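Local atomic coordinates of CHAD domain protein (Streptomyces chartreusis, PDB entry 6RN5), a protein that binds metal ions such as copper and, as a CHAD-domain protein of the phosin type, probably polyphosphate. Residues Arg111-Leu119 against Val346-Glu354; Gly171-Gln182 against Thr333-Leu344. One frame throughout, in Å; residues are numbered along the deposited sequence.

Contact 1 of 2, residues Arg111-Leu119 against Val346-Glu354; sequences RLLNALHRL and VLHADQRHE. With CU (copper (II) ion), chain C; CU (copper (II) ion), chain B.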
# COMPACT_ATOMS: atom_id res chain seq x y z
N ARG A 111 12.55 -9.03 9.62
CA ARG A 111 11.93 -8.18 8.64
C ARG A 111 10.44 -8.05 8.97
O ARG A 111 9.88 -6.95 8.95
CB ARG A 111 12.14 -8.78 7.24
CG ARG A 111 11.20 -8.28 6.17
CD ARG A 111 11.52 -8.88 4.79
NE ARG A 111 12.61 -8.16 4.17
CZ ARG A 111 12.50 -7.06 3.43
NH1 ARG A 111 11.31 -6.54 3.10
NH2 ARG A 111 13.60 -6.53 2.95
N LEU A 112 9.79 -9.17 9.30
CA LEU A 112 8.36 -9.10 9.56
C LEU A 112 8.02 -8.38 10.87
O LEU A 112 7.07 -7.58 10.93
CB LEU A 112 7.75 -10.50 9.51
CG LEU A 112 7.69 -11.14 8.11
CD1 LEU A 112 7.46 -12.65 8.16
CD2 LEU A 112 6.64 -10.53 7.20
N LEU A 113 8.78 -8.65 11.92
CA LEU A 113 8.55 -7.90 13.18
C LEU A 113 8.78 -6.40 13.03
O LEU A 113 7.96 -5.61 13.48
CB LEU A 113 9.35 -8.45 14.35
CG LEU A 113 8.93 -9.90 14.67
CD1 LEU A 113 9.81 -10.52 15.76
CD2 LEU A 113 7.47 -10.03 15.10
N ASN A 114 9.85 -6.01 12.35
CA ASN A 114 10.05 -4.60 12.01
C ASN A 114 8.84 -4.02 11.27
O ASN A 114 8.35 -2.99 11.65
CB ASN A 114 11.32 -4.40 11.17
CG ASN A 114 12.58 -4.57 11.98
OD1 ASN A 114 12.60 -4.36 13.20
ND2 ASN A 114 13.63 -5.00 11.33
N ALA A 115 8.35 -4.73 10.25
CA ALA A 115 7.28 -4.19 9.44
C ALA A 115 6.00 -4.00 10.25
O ALA A 115 5.34 -2.99 10.12
CB ALA A 115 7.05 -5.06 8.21
N LEU A 116 5.67 -4.95 11.12
CA LEU A 116 4.49 -4.83 12.00
C LEU A 116 4.52 -3.64 12.99
O LEU A 116 3.48 -3.04 13.32
CB LEU A 116 4.30 -6.11 12.82
CG LEU A 116 3.68 -7.34 12.15
CD1 LEU A 116 3.85 -8.52 13.09
CD2 LEU A 116 2.21 -7.15 11.78
N HIS A 117 5.71 -3.40 13.53
CA HIS A 117 5.95 -2.29 14.44
C HIS A 117 5.69 -1.01 13.68
O HIS A 117 4.91 -0.16 14.12
CB HIS A 117 7.40 -2.30 15.00
CG HIS A 117 7.60 -3.16 16.22
ND1 HIS A 117 6.72 -3.17 17.29
CD2 HIS A 117 8.60 -4.01 16.55
CE1 HIS A 117 7.16 -4.01 18.21
NE2 HIS A 117 8.31 -4.53 17.80
N ARG A 118 6.29 -0.91 12.50
CA ARG A 118 6.08 0.21 11.58
C ARG A 118 4.61 0.40 11.21
O ARG A 118 4.05 1.50 11.32
CB ARG A 118 6.92 -0.02 10.33
CG ARG A 118 6.63 0.93 9.20
CD ARG A 118 7.76 0.93 8.19
NE ARG A 118 7.99 -0.37 7.55
CZ ARG A 118 7.17 -0.95 6.67
NH1 ARG A 118 6.01 -0.38 6.31
NH2 ARG A 118 7.51 -2.13 6.14
N LEU A 119 3.97 -0.68 10.80
CA LEU A 119 2.58 -0.60 10.38
C LEU A 119 1.58 -0.33 11.53
O LEU A 119 0.40 -0.01 11.28
CB LEU A 119 2.18 -1.91 9.69
CG LEU A 119 2.90 -2.19 8.40
CD1 LEU A 119 2.81 -3.67 8.05
CD2 LEU A 119 2.34 -1.30 7.30
N VAL A 346 -2.49 -7.01 6.05
CA VAL A 346 -1.81 -5.75 5.89
C VAL A 346 -0.33 -5.98 5.64
O VAL A 346 0.30 -5.38 4.76
CB VAL A 346 -1.96 -4.89 7.18
CG1 VAL A 346 -1.20 -3.60 7.06
CG2 VAL A 346 -3.43 -4.54 7.41
N LEU A 347 0.23 -6.88 6.44
CA LEU A 347 1.65 -7.22 6.35
C LEU A 347 2.05 -7.88 5.03
O LEU A 347 3.09 -7.60 4.48
CB LEU A 347 1.97 -8.13 7.51
CG LEU A 347 3.38 -8.58 7.74
CD1 LEU A 347 4.27 -7.36 7.90
CD2 LEU A 347 3.35 -9.44 8.99
N HIS A 348 1.23 -8.78 4.52
CA HIS A 348 1.43 -9.31 3.18
C HIS A 348 1.41 -8.22 2.14
O HIS A 348 2.26 -8.20 1.25
CB HIS A 348 0.37 -10.37 2.85
CG HIS A 348 0.37 -10.80 1.41
ND1 HIS A 348 -0.40 -10.18 0.45
CD2 HIS A 348 1.06 -11.78 0.77
CE1 HIS A 348 -0.19 -10.78 -0.72
NE2 HIS A 348 0.70 -11.75 -0.55
N ALA A 349 0.47 -7.28 2.25
CA ALA A 349 0.36 -6.20 1.30
C ALA A 349 1.57 -5.28 1.36
O ALA A 349 2.18 -4.92 0.32
CB ALA A 349 -0.92 -5.41 1.58
N ASP A 350 1.94 -4.90 2.58
CA ASP A 350 3.16 -4.17 2.80
C ASP A 350 4.39 -4.78 2.11
O ASP A 350 5.15 -4.08 1.42
CB ASP A 350 3.45 -4.09 4.32
CG ASP A 350 4.65 -3.25 4.62
OD1 ASP A 350 4.52 -2.02 4.46
OD2 ASP A 350 5.71 -3.81 4.98
N GLN A 351 4.58 -6.08 2.28
CA GLN A 351 5.77 -6.72 1.73
C GLN A 351 5.64 -6.83 0.20
O GLN A 351 6.63 -6.74 -0.50
CB GLN A 351 6.03 -8.07 2.41
CG GLN A 351 6.32 -7.90 3.91
CD GLN A 351 7.62 -7.16 4.11
OE1 GLN A 351 8.68 -7.64 3.69
NE2 GLN A 351 7.53 -5.93 4.68
N ARG A 352 4.42 -6.96 -0.32
CA ARG A 352 4.26 -6.91 -1.77
C ARG A 352 4.54 -5.51 -2.31
O ARG A 352 5.08 -5.37 -3.42
CB ARG A 352 2.87 -7.36 -2.19
CG ARG A 352 2.59 -8.82 -1.95
CD ARG A 352 3.67 -9.72 -2.55
NE ARG A 352 3.95 -9.52 -3.99
CZ ARG A 352 4.84 -10.23 -4.69
NH1 ARG A 352 5.59 -11.17 -4.11
NH2 ARG A 352 4.99 -10.01 -5.98
N HIS A 353 4.24 -4.48 -1.51
CA HIS A 353 4.63 -3.11 -1.89
C HIS A 353 6.13 -2.95 -1.90
O HIS A 353 6.63 -2.25 -2.77
CB HIS A 353 3.93 -2.02 -1.02
CG HIS A 353 2.44 -2.07 -1.11
ND1 HIS A 353 1.77 -2.51 -2.23
CD2 HIS A 353 1.47 -1.77 -0.19
CE1 HIS A 353 0.46 -2.47 -2.01
NE2 HIS A 353 0.26 -2.02 -0.79
N GLU A 354 6.83 -3.59 -0.98
CA GLU A 354 8.30 -3.60 -1.00
C GLU A 354 8.82 -4.37 -2.22
O GLU A 354 9.84 -4.02 -2.77
CB GLU A 354 8.88 -4.21 0.27
CG GLU A 354 8.59 -3.45 1.56
CD GLU A 354 9.43 -2.17 1.74
OE1 GLU A 354 10.39 -1.94 0.97
OE2 GLU A 354 9.13 -1.37 2.66
CU CU C . -1.12 -1.57 1.24
CU CU B . 0.94 -13.10 -2.05
O HOH W 1 9.87 -4.10 5.34

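Contact 2 of 2, residues Gly171-Gln182 against Thr333-Leu344; sequences GAAKAGALLDRQ and TPRIAPATAYAL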
# COMPACT_ATOMS: atom_id res chain seq x y z
N GLY A 171 -4.16 -7.21 17.44
CA GLY A 171 -4.03 -7.88 16.14
C GLY A 171 -2.58 -8.06 15.70
O GLY A 171 -2.15 -9.17 15.37
N ALA A 172 -1.87 -6.93 15.70
CA ALA A 172 -0.48 -6.87 15.40
C ALA A 172 0.35 -7.70 16.37
O ALA A 172 1.33 -8.32 15.95
CB ALA A 172 -0.01 -5.43 15.49
N ALA A 173 -0.01 -7.63 17.65
CA ALA A 173 0.73 -8.29 18.71
C ALA A 173 0.58 -9.77 18.55
O ALA A 173 1.57 -10.50 18.66
CB ALA A 173 0.23 -7.87 20.08
N LYS A 174 -0.64 -10.20 18.29
CA LYS A 174 -0.88 -11.60 18.04
C LYS A 174 -0.20 -12.09 16.79
O LYS A 174 0.31 -13.20 16.82
CB LYS A 174 -2.35 -11.92 17.97
CG LYS A 174 -2.92 -12.15 19.37
CD LYS A 174 -4.43 -12.22 19.34
CE LYS A 174 -4.99 -12.73 20.65
NZ LYS A 174 -6.47 -12.88 20.52
N ALA A 175 -0.20 -11.29 15.71
CA ALA A 175 0.42 -11.73 14.46
C ALA A 175 1.90 -11.89 14.69
O ALA A 175 2.50 -12.81 14.18
CB ALA A 175 0.18 -10.74 13.32
N GLY A 176 2.46 -10.98 15.49
CA GLY A 176 3.87 -10.95 15.79
C GLY A 176 4.31 -12.17 16.54
O GLY A 176 5.35 -12.77 16.23
N ALA A 177 3.50 -12.55 17.52
CA ALA A 177 3.79 -13.70 18.32
C ALA A 177 3.61 -15.02 17.51
O ALA A 177 4.36 -16.01 17.68
CB ALA A 177 2.88 -13.70 19.54
N LEU A 178 2.60 -15.04 16.65
CA LEU A 178 2.38 -16.19 15.77
C LEU A 178 3.59 -16.44 14.85
O LEU A 178 4.11 -17.53 14.77
CB LEU A 178 1.11 -15.98 14.96
CG LEU A 178 0.74 -17.09 13.99
CD1 LEU A 178 0.39 -18.35 14.76
CD2 LEU A 178 -0.42 -16.64 13.12
N LEU A 179 4.05 -15.40 14.18
CA LEU A 179 5.20 -15.50 13.30
C LEU A 179 6.49 -15.80 14.08
O LEU A 179 7.36 -16.55 13.62
CB LEU A 179 5.33 -14.20 12.51
CG LEU A 179 4.21 -13.96 11.49
CD1 LEU A 179 4.20 -12.52 11.06
CD2 LEU A 179 4.34 -14.85 10.26
N ASP A 180 6.67 -15.17 15.22
CA ASP A 180 7.80 -15.50 16.07
C ASP A 180 7.84 -17.01 16.40
O ASP A 180 8.87 -17.66 16.26
CB ASP A 180 7.72 -14.66 17.34
CG ASP A 180 8.94 -14.81 18.23
OD1 ASP A 180 9.82 -15.63 17.99
OD2 ASP A 180 9.00 -14.09 19.21
N ARG A 181 6.70 -17.58 16.81
CA ARG A 181 6.61 -19.00 17.05
C ARG A 181 6.90 -19.82 15.80
O ARG A 181 7.76 -20.69 15.82
CB ARG A 181 5.22 -19.39 17.61
CG ARG A 181 5.06 -20.87 17.95
CD ARG A 181 3.69 -21.25 18.53
NE ARG A 181 3.22 -22.53 17.94
CZ ARG A 181 3.48 -23.78 18.39
NH1 ARG A 181 4.21 -23.99 19.49
NH2 ARG A 181 2.98 -24.84 17.71
N GLN A 182 6.21 -19.54 14.71
CA GLN A 182 6.37 -20.32 13.50
C GLN A 182 7.76 -20.27 12.86
O GLN A 182 8.33 -21.28 12.50
CB GLN A 182 5.31 -19.92 12.49
CG GLN A 182 3.90 -20.40 12.89
CD GLN A 182 2.86 -20.07 11.83
OE1 GLN A 182 3.16 -19.40 10.80
NE2 GLN A 182 1.62 -20.53 12.06
N THR A 333 -3.21 -20.41 9.27
CA THR A 333 -3.07 -21.21 10.46
C THR A 333 -4.46 -21.39 11.10
O THR A 333 -5.20 -20.42 11.23
CB THR A 333 -2.19 -20.48 11.48
OG1 THR A 333 -0.94 -20.18 10.87
CG2 THR A 333 -1.96 -21.29 12.77
N PRO A 334 -4.84 -22.63 11.49
CA PRO A 334 -6.22 -22.80 11.99
C PRO A 334 -6.39 -22.15 13.36
O PRO A 334 -5.41 -21.98 14.09
CB PRO A 334 -6.40 -24.30 12.03
CG PRO A 334 -5.03 -24.88 12.07
CD PRO A 334 -4.07 -23.88 11.47
N ARG A 335 -7.62 -21.74 13.65
CA ARG A 335 -7.99 -21.12 14.94
C ARG A 335 -7.37 -19.73 15.22
O ARG A 335 -7.40 -19.27 16.33
CB ARG A 335 -7.74 -22.08 16.12
CG ARG A 335 -8.68 -23.31 16.19
CD ARG A 335 -8.43 -24.12 17.49
NE ARG A 335 -7.01 -24.40 17.51
CZ ARG A 335 -6.08 -23.87 18.31
NH1 ARG A 335 -6.40 -23.07 19.34
NH2 ARG A 335 -4.80 -24.22 18.09
N ILE A 336 -6.85 -19.01 14.24
CA ILE A 336 -6.41 -17.68 14.60
C ILE A 336 -7.60 -16.76 14.62
O ILE A 336 -8.58 -16.99 13.92
CB ILE A 336 -5.31 -17.12 13.69
CG1 ILE A 336 -5.76 -17.11 12.21
CG2 ILE A 336 -4.03 -17.93 13.94
CD1 ILE A 336 -4.76 -16.44 11.29
N ALA A 337 -7.48 -15.74 15.46
CA ALA A 337 -8.51 -14.68 15.61
C ALA A 337 -8.58 -13.82 14.32
O ALA A 337 -7.59 -13.67 13.65
CB ALA A 337 -8.15 -13.80 16.81
N PRO A 338 -9.77 -13.26 13.99
CA PRO A 338 -9.91 -12.36 12.84
C PRO A 338 -8.93 -11.17 12.88
O PRO A 338 -8.39 -10.80 11.86
CB PRO A 338 -11.36 -11.86 12.96
CG PRO A 338 -12.06 -13.05 13.56
CD PRO A 338 -11.08 -13.56 14.60
N ALA A 339 -8.71 -10.59 14.06
CA ALA A 339 -7.83 -9.47 14.19
C ALA A 339 -6.39 -9.86 13.79
O ALA A 339 -5.64 -9.05 13.24
CB ALA A 339 -7.87 -8.93 15.61
N THR A 340 -6.02 -11.11 14.07
CA THR A 340 -4.69 -11.59 13.73
C THR A 340 -4.58 -11.75 12.21
O THR A 340 -3.64 -11.28 11.61
CB THR A 340 -4.44 -12.91 14.46
OG1 THR A 340 -4.54 -12.66 15.86
CG2 THR A 340 -3.07 -13.46 14.15
N ALA A 341 -5.59 -12.35 11.59
CA ALA A 341 -5.58 -12.50 10.14
C ALA A 341 -5.61 -11.14 9.44
O ALA A 341 -5.04 -10.94 8.37
CB ALA A 341 -6.76 -13.34 9.73
N TYR A 342 -6.27 -10.19 10.06
CA TYR A 342 -6.39 -8.86 9.46
C TYR A 342 -5.05 -8.22 9.46
O TYR A 342 -4.65 -7.67 8.46
CB TYR A 342 -7.41 -8.06 10.28
CG TYR A 342 -7.60 -6.58 9.96
CD1 TYR A 342 -6.70 -5.61 10.45
CD2 TYR A 342 -8.74 -6.16 9.29
CE1 TYR A 342 -6.93 -4.26 10.21
CE2 TYR A 342 -8.98 -4.81 9.06
CZ TYR A 342 -8.08 -3.88 9.53
OH TYR A 342 -8.34 -2.57 9.27
N ALA A 343 -4.30 -8.33 10.56
CA ALA A 343 -2.98 -7.79 10.59
C ALA A 343 -2.07 -8.43 9.54
O ALA A 343 -1.24 -7.76 8.93
CB ALA A 343 -2.35 -7.98 11.96
N LEU A 344 -2.19 -9.74 9.37
CA LEU A 344 -1.38 -10.46 8.44
C LEU A 344 -1.70 -10.07 7.02
O LEU A 344 -0.81 -10.04 6.20
CB LEU A 344 -1.59 -11.96 8.63
CG LEU A 344 -1.08 -12.53 9.95
CD1 LEU A 344 -1.57 -13.97 10.08
CD2 LEU A 344 0.43 -12.48 9.96

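Contact 1 of 2, residues Arg111-Leu119 against Val346-Glu354
Asp-350 OD2 takes two N-H donors: Arg-118 NH2 at 2.7 Å from across the contact, and Gln-351 NE2 at 2.8 Å from the next residue of its own helix. The arginine arrives on the syn side of the oxygen and the amide on the anti side. A second arginine nitrogen completes an end-on, two-pronged salt bridge, with Arg-118 NH1 2.9 Å from Asp-350 OD1; guanidinium and carboxylate planes are twisted 36° apart. A bend at chi3 swings the guanidinium edge round to the carboxylate. Glu-354 extends the network through a long charge pairing only, its OE2 lying well out of the guanidinium plane. The other end of the Gln-351 amide, OE1, accepts a nearly straight bond (168°) from Arg-111 NH1 at 2.9 Å, in the carbonyl plane on a lone pair. Held at both ends, the amide is fixed in its flip, and a water bonded to NE2 also reaches Arg-118 NH2 weakly. Beneath this polar layer, segments 111-119 and 346-354, on helices 82-120 and 338-366 of the all-helical CHAD fold, cross at 107° with a knob-into-hole contact. Leu-347 is the knob, seated among Leu-112, Ala-115, Leu-116 and Leu-119. With CG anti to the backbone N, its branches divide: CD1 presses on Ala-115 CB at 3.6 Å, while CD2 meets Leu-116 CD2 at 3.8 Å. Leu-119 spreads its methyls along Asp-350 as well, flanking the carboxylate with apolar groups. On the side of helix 338-366 turned away from segment 111-119, His-348 NE2 binds a copper ion at 2.0 Å together with His-262 and His-271. His-353 NE2 reaches another copper, shared with His-353 of the second subunit.

Contact 2 of 2, residues Gly171-Gln182 against Thr333-Leu344
Gly-171 lies against Ala-339 and Thr-340 with 4.5 Å between the CA atoms of Gly-171 and Thr-340, a closeness its lack of a side chain permits; its CA is 3.5 Å from Ala-339 O. Its carbonyl oxygen meets Ala-343 CB at 3.6 Å. One turn on, Lys-174 passes across Thr-340 at about a right angle, its CB 3.1 Å from Thr-340 OG1, and its extended chain ends with NZ near Ala-337 CB, at the N-cap residue of helix 338-366. Ala-175 packs on Ala-343 and, through CB, on Leu-344 CD2 at 3.8 Å. Thr-340 is thus a knob held by Gly-171, Lys-174, Ala-175 and Leu-178. Leu-178, with CG anti to the backbone N (chi1 180°), places CD2 3.9 Å from Ile-336 CG2 at the end of the type II turn 333-336. Leu-179 and Leu-344 lie antiparallel alongside each other, CD1 touching CD2. Gln-182 closes the row: NE2 donates to Thr-333 OG1 at 2.8 Å, in the amide plane, and that hydroxyl also bonds Ala-330 O. Helical segments 171-182 and 338-344 cross at 78°, while Ala-330 of helix 305-331 packs on Leu-179, Gln-182 and Leu-344, and Ala-343 meets Ile-261 of the second subunit.

How the contacts relate
Both contacts use helix 338-366: contact 2 takes its first turns and the loop leading in, contact 1 the turns that follow. Their centres are 13 Å apart on the same side of the chain's centre. The order along the chain is 111-119, 171-182, 333-344, 346-354, so contact 2 is nested within the loop closed by contact 1; helices 82-120 and 170-198 are successive. The two merge into one apolar layer where Leu-116 CD1 packs on Gly-176 CA at 3.6 Å and Leu-347 CD2 on Leu-179 CD1 at 3.8 Å. Helix 338-366 thus lies across two neighbouring helices, carries copper-binding histidines and joins in packing against the second subunit, linking fold, metal sites and dimer.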